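Local coordinates for protein sulfatase (Bacteroides fragilis CAG:558, PDB 6USS) that probably hydrolyses sulfate esters as a calcium-dependent arylsulfatase of the gut microbiome, here in a form with its catalytic residue replaced, at residues I152-Y158 with A391-Y396; Y158-H162 with L243-Y249. The protein carries 1 engineered substitution. All blocks are in the same frame, centred on the assembly; numbering follows the deposited sequence.

Contact 1: residues I152-Y158 with A391-Y396; sequences ILKDNGY and AQVKHY
Val393, Ala391 and Ile152 give up the most surface here. Residues 152-155 are the last turn of helix 149-155. Segment 391-396 is an irregular loop after helix 383-390. The register sets Ile152 against Tyr396, Leu153 against Ala391 and Asn156 against Val393, with CA atoms 7.6, 7.5 and 6.9 Å apart. Val393, with chi1 t, is the centre of an inverse gamma turn and points toward the helix end. Its CG1 lies 3.9 Å from Ile152 CG2 and 3.4 Å from Asn156 ND2. Ile152 (chi1 m, chi2 t) also sends CD1 to 4.1 Å from Tyr396 CD2. Each segment holds a Schellman motif that ends a helix. In the first, Gly157 is the positive-phi residue (108/0), with Tyr158 N bonded to Leu153 O at 3.0 Å and Gly157 N to Lys154 O at 3.0 Å. In the second, Gln392 has the positive phi (60/33). Ala391 points its CB at Leu153 CD2, 3.5 Å away, and at Tyr158 CE1, also 3.5 Å away. The Tyr158 hydroxyl bonds to the carbonyl of Pro34. No direct hydrogen bond crosses, but two waters bridge the segments. Asn156 ND2 holds Ile152 O at 2.8 Å and water 1 at 3.1 Å, while Asn156 OD1 accepts from water 2 at 2.7 Å. Both waters donate to His395 O, at 2.9 Å from water 1 and 2.7 Å from water 2.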
loop_
_atom_site.group_PDB
_atom_site.type_symbol
_atom_site.label_atom_id
_atom_site.label_comp_id
_atom_site.label_asym_id
_atom_site.label_seq_id
_atom_site.Cartn_x
_atom_site.Cartn_y
_atom_site.Cartn_z
ATOM N N ILE A 152 7.946 8.698 -3.493
ATOM C CA ILE A 152 8.884 9.033 -4.560
ATOM C C ILE A 152 9.835 7.873 -4.820
ATOM O O ILE A 152 10.141 7.547 -5.978
ATOM C CB ILE A 152 9.642 10.326 -4.215
ATOM C CG1 ILE A 152 8.671 11.493 -4.045
ATOM C CG2 ILE A 152 10.608 10.666 -5.311
ATOM C CD1 ILE A 152 9.380 12.757 -3.633
ATOM N N LEU A 153 10.316 7.234 -3.747
ATOM C CA LEU A 153 11.089 6.007 -3.894
ATOM C C LEU A 153 10.267 4.929 -4.597
ATOM O O LEU A 153 10.734 4.312 -5.560
ATOM C CB LEU A 153 11.573 5.520 -2.522
ATOM C CG LEU A 153 12.617 6.393 -1.821
ATOM C CD1 LEU A 153 12.893 5.914 -0.405
ATOM C CD2 LEU A 153 13.891 6.411 -2.622
ATOM N N LYS A 154 9.031 4.702 -4.132
ATOM C CA LYS A 154 8.159 3.699 -4.746
ATOM C C LYS A 154 7.954 3.989 -6.230
ATOM O O LYS A 154 8.171 3.116 -7.082
ATOM C CB LYS A 154 6.820 3.654 -4.001
ATOM C CG LYS A 154 5.814 2.573 -4.445
ATOM C CD LYS A 154 4.373 2.944 -3.992
ATOM C CE LYS A 154 3.322 2.662 -5.098
ATOM N NZ LYS A 154 3.424 1.252 -5.729
ATOM N N ASP A 155 7.588 5.230 -6.562
ATOM C CA ASP A 155 7.311 5.590 -7.947
ATOM C C ASP A 155 8.555 5.553 -8.825
ATOM O O ASP A 155 8.430 5.524 -10.055
ATOM C CB ASP A 155 6.668 6.977 -8.011
ATOM C CG ASP A 155 5.302 7.045 -7.288
ATOM O OD1 ASP A 155 4.585 6.013 -7.153
ATOM O OD2 ASP A 155 4.946 8.161 -6.850
ATOM N N ASN A 156 9.748 5.537 -8.236
ATOM C CA ASN A 156 10.983 5.423 -9.000
ATOM C C ASN A 156 11.559 4.011 -9.000
ATOM O O ASN A 156 12.711 3.828 -9.405
ATOM C CB ASN A 156 12.029 6.403 -8.475
ATOM C CG ASN A 156 11.851 7.791 -9.039
ATOM O OD1 ASN A 156 12.464 8.149 -10.047
ATOM N ND2 ASN A 156 11.013 8.591 -8.385
ATOM N N GLY A 157 10.796 3.013 -8.542
ATOM C CA GLY A 157 11.185 1.623 -8.686
ATOM C C GLY A 157 11.616 0.913 -7.423
ATOM O O GLY A 157 11.944 -0.274 -7.492
ATOM N N TYR A 158 11.611 1.569 -6.273
ATOM C CA TYR A 158 11.998 0.892 -5.044
ATOM C C TYR A 158 10.849 0.067 -4.478
ATOM O O TYR A 158 9.672 0.412 -4.630
ATOM C CB TYR A 158 12.472 1.906 -4.005
ATOM C CG TYR A 158 13.941 2.225 -4.134
ATOM C CD1 TYR A 158 14.407 3.018 -5.188
ATOM C CD2 TYR A 158 14.865 1.733 -3.210
ATOM C CE1 TYR A 158 15.748 3.322 -5.316
ATOM C CE2 TYR A 158 16.208 2.030 -3.330
ATOM C CZ TYR A 158 16.649 2.818 -4.385
ATOM O OH TYR A 158 17.999 3.103 -4.497
ATOM N N ALA A 391 19.300 7.237 -3.699
ATOM C CA ALA A 391 18.545 6.356 -4.580
ATOM C C ALA A 391 18.632 6.776 -6.043
ATOM O O ALA A 391 18.011 6.137 -6.902
ATOM C CB ALA A 391 17.088 6.302 -4.125
ATOM N N GLN A 392 19.408 7.819 -6.341
ATOM C CA GLN A 392 19.611 8.291 -7.707
ATOM C C GLN A 392 18.291 8.698 -8.344
ATOM O O GLN A 392 18.076 8.505 -9.541
ATOM C CB GLN A 392 20.333 7.239 -8.554
ATOM C CG GLN A 392 21.616 6.739 -7.934
ATOM C CD GLN A 392 22.207 5.594 -8.726
ATOM O OE1 GLN A 392 21.880 5.402 -9.902
ATOM N NE2 GLN A 392 23.062 4.810 -8.084
ATOM N N VAL A 393 17.386 9.218 -7.524
ATOM C CA VAL A 393 16.199 9.894 -8.025
ATOM C C VAL A 393 16.635 11.291 -8.455
ATOM O O VAL A 393 16.504 12.261 -7.697
ATOM C CB VAL A 393 15.085 9.927 -6.962
ATOM C CG1 VAL A 393 13.777 10.472 -7.547
ATOM C CG2 VAL A 393 14.868 8.524 -6.412
ATOM N N LYS A 394 17.174 11.400 -9.674
ATOM C CA LYS A 394 17.836 12.640 -10.070
ATOM C C LYS A 394 16.858 13.783 -10.300
ATOM O O LYS A 394 17.276 14.940 -10.288
ATOM C CB LYS A 394 18.738 12.407 -11.308
ATOM C CG LYS A 394 19.923 11.474 -10.971
ATOM C CD LYS A 394 20.576 10.777 -12.164
ATOM C CE LYS A 394 22.025 10.319 -11.848
ATOM N NZ LYS A 394 22.481 10.469 -10.408
ATOM N N HIS A 395 15.578 13.498 -10.506
ATOM C CA HIS A 395 14.585 14.560 -10.672
ATOM C C HIS A 395 13.260 14.108 -10.065
ATOM O O HIS A 395 12.890 12.931 -10.168
ATOM C CB HIS A 395 14.370 14.944 -12.146
ATOM C CG HIS A 395 13.813 13.834 -12.979
ATOM N ND1 HIS A 395 12.461 13.678 -13.208
ATOM C CD2 HIS A 395 14.428 12.812 -13.626
ATOM C CE1 HIS A 395 12.268 12.612 -13.964
ATOM N NE2 HIS A 395 13.446 12.066 -14.227
ATOM N N TYR A 396 12.556 15.051 -9.431
ATOM C CA TYR A 396 11.256 14.801 -8.826
ATOM C C TYR A 396 10.574 16.129 -8.545
ATOM O O TYR A 396 11.220 17.181 -8.483
ATOM C CB TYR A 396 11.373 13.978 -7.534
ATOM C CG TYR A 396 12.331 14.525 -6.489
ATOM C CD1 TYR A 396 13.674 14.157 -6.508
ATOM C CD2 TYR A 396 11.894 15.363 -5.465
ATOM C CE1 TYR A 396 14.556 14.618 -5.569
ATOM C CE2 TYR A 396 12.784 15.833 -4.503
ATOM C CZ TYR A 396 14.118 15.448 -4.569
ATOM O OH TYR A 396 15.043 15.874 -3.652
HETATM O O HOH W 1 10.544 11.430 -9.412
HETATM O O HOH W 2 13.341 10.453 -11.239
#

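Contact 2: residues Y158-H162 with L243-Y249; sequences YHTIH and LNHAKEY
This is a buried helix-on-sheet contact at the periphery of the large mixed sheet of the sulfatase domain, an alkaline phosphatase-like alpha/beta fold. Strand 159-164 lies in the sheet between the parallel strands 185-187 and 253-258. The C-terminal end of helix 231-247 packs on one face of it, and the chain then turns back into strand 253-258. The axes of 159-162 and 243-247 run antiparallel at 173° and approach to 10.3 Å. This is the helix-strand pairing usual in alpha/beta folds with parallel strands. The register places His159 opposite Ala246 (CA atoms 7.2 Å apart) and Ile161 opposite Leu243 (8.6 Å). The strand is extended, so alternate residues, His159 and Ile161, point toward the helix. Ile161 (chi1 m, chi2 t) carries CD1 to 4.4 Å from Leu243 CD2 and 4.4 Å from Ala246 CB. Leu243 points away at its CB, but its end returns to the strand. The small Ala246 faces the strand directly, with CB 3.7 Å from His159 CD2. His159, with chi1 t, presents a ring face to the edge of the Tyr249 ring (chi1 m). This T-shaped pair has centroids 5.1 Å apart and planes at 83°, with Tyr249 CE2 3.8 Å from His159 CE1. The polar ends are used elsewhere: His159 ND1 bonds to Glu184, and Tyr249 OH to Glu176 of the second subunit. No hydrogen bond joins the two segments, so apolar packing and one aromatic pair make the contact, and polar bonding runs outward from it to Glu184, just before strand 185-187, and to the second subunit.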
loop_
_atom_site.group_PDB
_atom_site.type_symbol
_atom_site.label_atom_id
_atom_site.label_comp_id
_atom_site.label_asym_id
_atom_site.label_seq_id
_atom_site.Cartn_x
_atom_site.Cartn_y
_atom_site.Cartn_z
ATOM N N TYR A 158 11.611 1.569 -6.273
ATOM C CA TYR A 158 11.998 0.892 -5.044
ATOM C C TYR A 158 10.849 0.067 -4.478
ATOM O O TYR A 158 9.672 0.412 -4.630
ATOM C CB TYR A 158 12.472 1.906 -4.005
ATOM C CG TYR A 158 13.941 2.225 -4.134
ATOM C CD1 TYR A 158 14.407 3.018 -5.188
ATOM C CD2 TYR A 158 14.865 1.733 -3.210
ATOM C CE1 TYR A 158 15.748 3.322 -5.316
ATOM C CE2 TYR A 158 16.208 2.030 -3.330
ATOM C CZ TYR A 158 16.649 2.818 -4.385
ATOM O OH TYR A 158 17.999 3.103 -4.497
ATOM N N HIS A 159 11.203 -1.057 -3.846
ATOM C CA HIS A 159 10.267 -1.823 -3.026
ATOM C C HIS A 159 10.367 -1.273 -1.604
ATOM O O HIS A 159 11.421 -1.379 -0.969
ATOM C CB HIS A 159 10.586 -3.315 -3.077
ATOM C CG HIS A 159 9.750 -4.145 -2.149
ATOM N ND1 HIS A 159 8.376 -4.228 -2.254
ATOM C CD2 HIS A 159 10.091 -4.928 -1.096
ATOM C CE1 HIS A 159 7.910 -5.034 -1.316
ATOM N NE2 HIS A 159 8.930 -5.472 -0.598
ATOM N N THR A 160 9.285 -0.660 -1.113
ATOM C CA THR A 160 9.323 0.132 0.113
ATOM C C THR A 160 8.691 -0.635 1.266
ATOM O O THR A 160 7.555 -1.114 1.150
ATOM C CB THR A 160 8.593 1.455 -0.097
ATOM O OG1 THR A 160 7.279 1.187 -0.588
ATOM C CG2 THR A 160 9.316 2.283 -1.129
ATOM N N ILE A 161 9.418 -0.737 2.375
ATOM C CA ILE A 161 8.995 -1.508 3.537
ATOM C C ILE A 161 9.024 -0.603 4.758
ATOM O O ILE A 161 10.049 0.036 5.030
ATOM C CB ILE A 161 9.906 -2.724 3.783
ATOM C CG1 ILE A 161 10.017 -3.589 2.537
ATOM C CG2 ILE A 161 9.421 -3.521 4.982
ATOM C CD1 ILE A 161 11.144 -4.578 2.609
ATOM N N HIS A 162 7.913 -0.574 5.502
ATOM C CA HIS A 162 7.839 0.066 6.810
ATOM C C HIS A 162 7.692 -0.974 7.919
ATOM O O HIS A 162 6.829 -1.864 7.850
ATOM C CB HIS A 162 6.672 1.049 6.933
ATOM C CG HIS A 162 6.425 1.465 8.348
ATOM N ND1 HIS A 162 7.148 2.466 8.966
ATOM C CD2 HIS A 162 5.630 0.933 9.306
ATOM C CE1 HIS A 162 6.757 2.577 10.226
ATOM N NE2 HIS A 162 5.837 1.658 10.457
ATOM N N LEU A 243 12.526 -8.836 4.071
ATOM C CA LEU A 243 13.738 -8.734 3.269
ATOM C C LEU A 243 13.963 -9.989 2.427
ATOM O O LEU A 243 14.388 -9.896 1.265
ATOM C CB LEU A 243 14.938 -8.488 4.184
ATOM C CG LEU A 243 15.118 -7.078 4.735
ATOM C CD1 LEU A 243 16.372 -6.989 5.601
ATOM C CD2 LEU A 243 15.193 -6.078 3.598
ATOM N N ASN A 244 13.691 -11.171 2.990
ATOM C CA ASN A 244 13.736 -12.379 2.174
ATOM C C ASN A 244 12.743 -12.286 1.016
ATOM O O ASN A 244 13.097 -12.558 -0.135
ATOM C CB ASN A 244 13.492 -13.603 3.050
ATOM C CG ASN A 244 14.689 -13.911 3.955
ATOM O OD1 ASN A 244 15.845 -13.737 3.556
ATOM N ND2 ASN A 244 14.416 -14.347 5.181
ATOM N N HIS A 245 11.515 -11.841 1.290
ATOM C CA HIS A 245 10.545 -11.621 0.221
ATOM C C HIS A 245 11.070 -10.609 -0.793
ATOM O O HIS A 245 10.892 -10.790 -2.005
ATOM C CB HIS A 245 9.210 -11.157 0.817
ATOM C CG HIS A 245 8.005 -11.573 0.030
ATOM N ND1 HIS A 245 6.809 -11.908 0.631
ATOM C CD2 HIS A 245 7.804 -11.696 -1.306
ATOM C CE1 HIS A 245 5.928 -12.235 -0.302
ATOM N NE2 HIS A 245 6.506 -12.113 -1.487
ATOM N N ALA A 246 11.745 -9.551 -0.320
ATOM C CA ALA A 246 12.272 -8.530 -1.229
ATOM C C ALA A 246 13.349 -9.087 -2.160
ATOM O O ALA A 246 13.529 -8.580 -3.276
ATOM C CB ALA A 246 12.825 -7.350 -0.436
ATOM N N LYS A 247 14.068 -10.125 -1.731
ATOM C CA LYS A 247 15.035 -10.750 -2.619
ATOM C C LYS A 247 14.367 -11.355 -3.858
ATOM O O LYS A 247 15.023 -11.494 -4.895
ATOM C CB LYS A 247 15.823 -11.807 -1.849
ATOM C CG LYS A 247 17.133 -11.335 -1.281
ATOM C CD LYS A 247 18.013 -12.527 -0.919
ATOM C CE LYS A 247 19.420 -12.406 -1.555
ATOM N NZ LYS A 247 20.218 -13.691 -1.506
ATOM N N GLU A 248 13.072 -11.692 -3.784
ATOM C CA GLU A 248 12.346 -12.238 -4.933
ATOM C C GLU A 248 12.124 -11.211 -6.039
ATOM O O GLU A 248 11.913 -11.598 -7.196
ATOM C CB GLU A 248 10.971 -12.763 -4.507
ATOM C CG GLU A 248 10.975 -13.943 -3.552
ATOM C CD GLU A 248 11.471 -15.217 -4.186
ATOM O OE1 GLU A 248 11.389 -15.350 -5.431
ATOM O OE2 GLU A 248 11.956 -16.083 -3.432
ATOM N N TYR A 249 12.115 -9.921 -5.715
ATOM C CA TYR A 249 11.771 -8.893 -6.684
ATOM C C TYR A 249 13.035 -8.276 -7.253
ATOM O O TYR A 249 13.959 -7.932 -6.505
ATOM C CB TYR A 249 10.937 -7.796 -6.040
ATOM C CG TYR A 249 9.649 -8.238 -5.406
ATOM C CD1 TYR A 249 9.082 -9.482 -5.682
ATOM C CD2 TYR A 249 8.974 -7.377 -4.546
ATOM C CE1 TYR A 249 7.867 -9.857 -5.087
ATOM C CE2 TYR A 249 7.776 -7.724 -3.969
ATOM C CZ TYR A 249 7.222 -8.957 -4.228
ATOM O OH TYR A 249 6.034 -9.268 -3.609
#

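Both contacts are mostly buried, yet each lies more than 20 Å from the centre of the chain and away from the calcium site. Their centres are about 15 Å apart. Tyr158 belongs to both ranges, but only contact 1 uses its side chain. Tyr158 lies in the short connection between helix 149-155 and strand 159-164, and Thr160 CG2 packs back 3.9 Å from Lys154 N. Contact 1 fixes a helix end to a loop, with waters bridging at its partly exposed Asn156. Contact 2 sets a helix on the sheet, and every touching residue is buried. Instead of water bridges it has an aromatic pair. Tyr249 of contact 2 also meets the second subunit, as does Lys154, which does not touch 391-396.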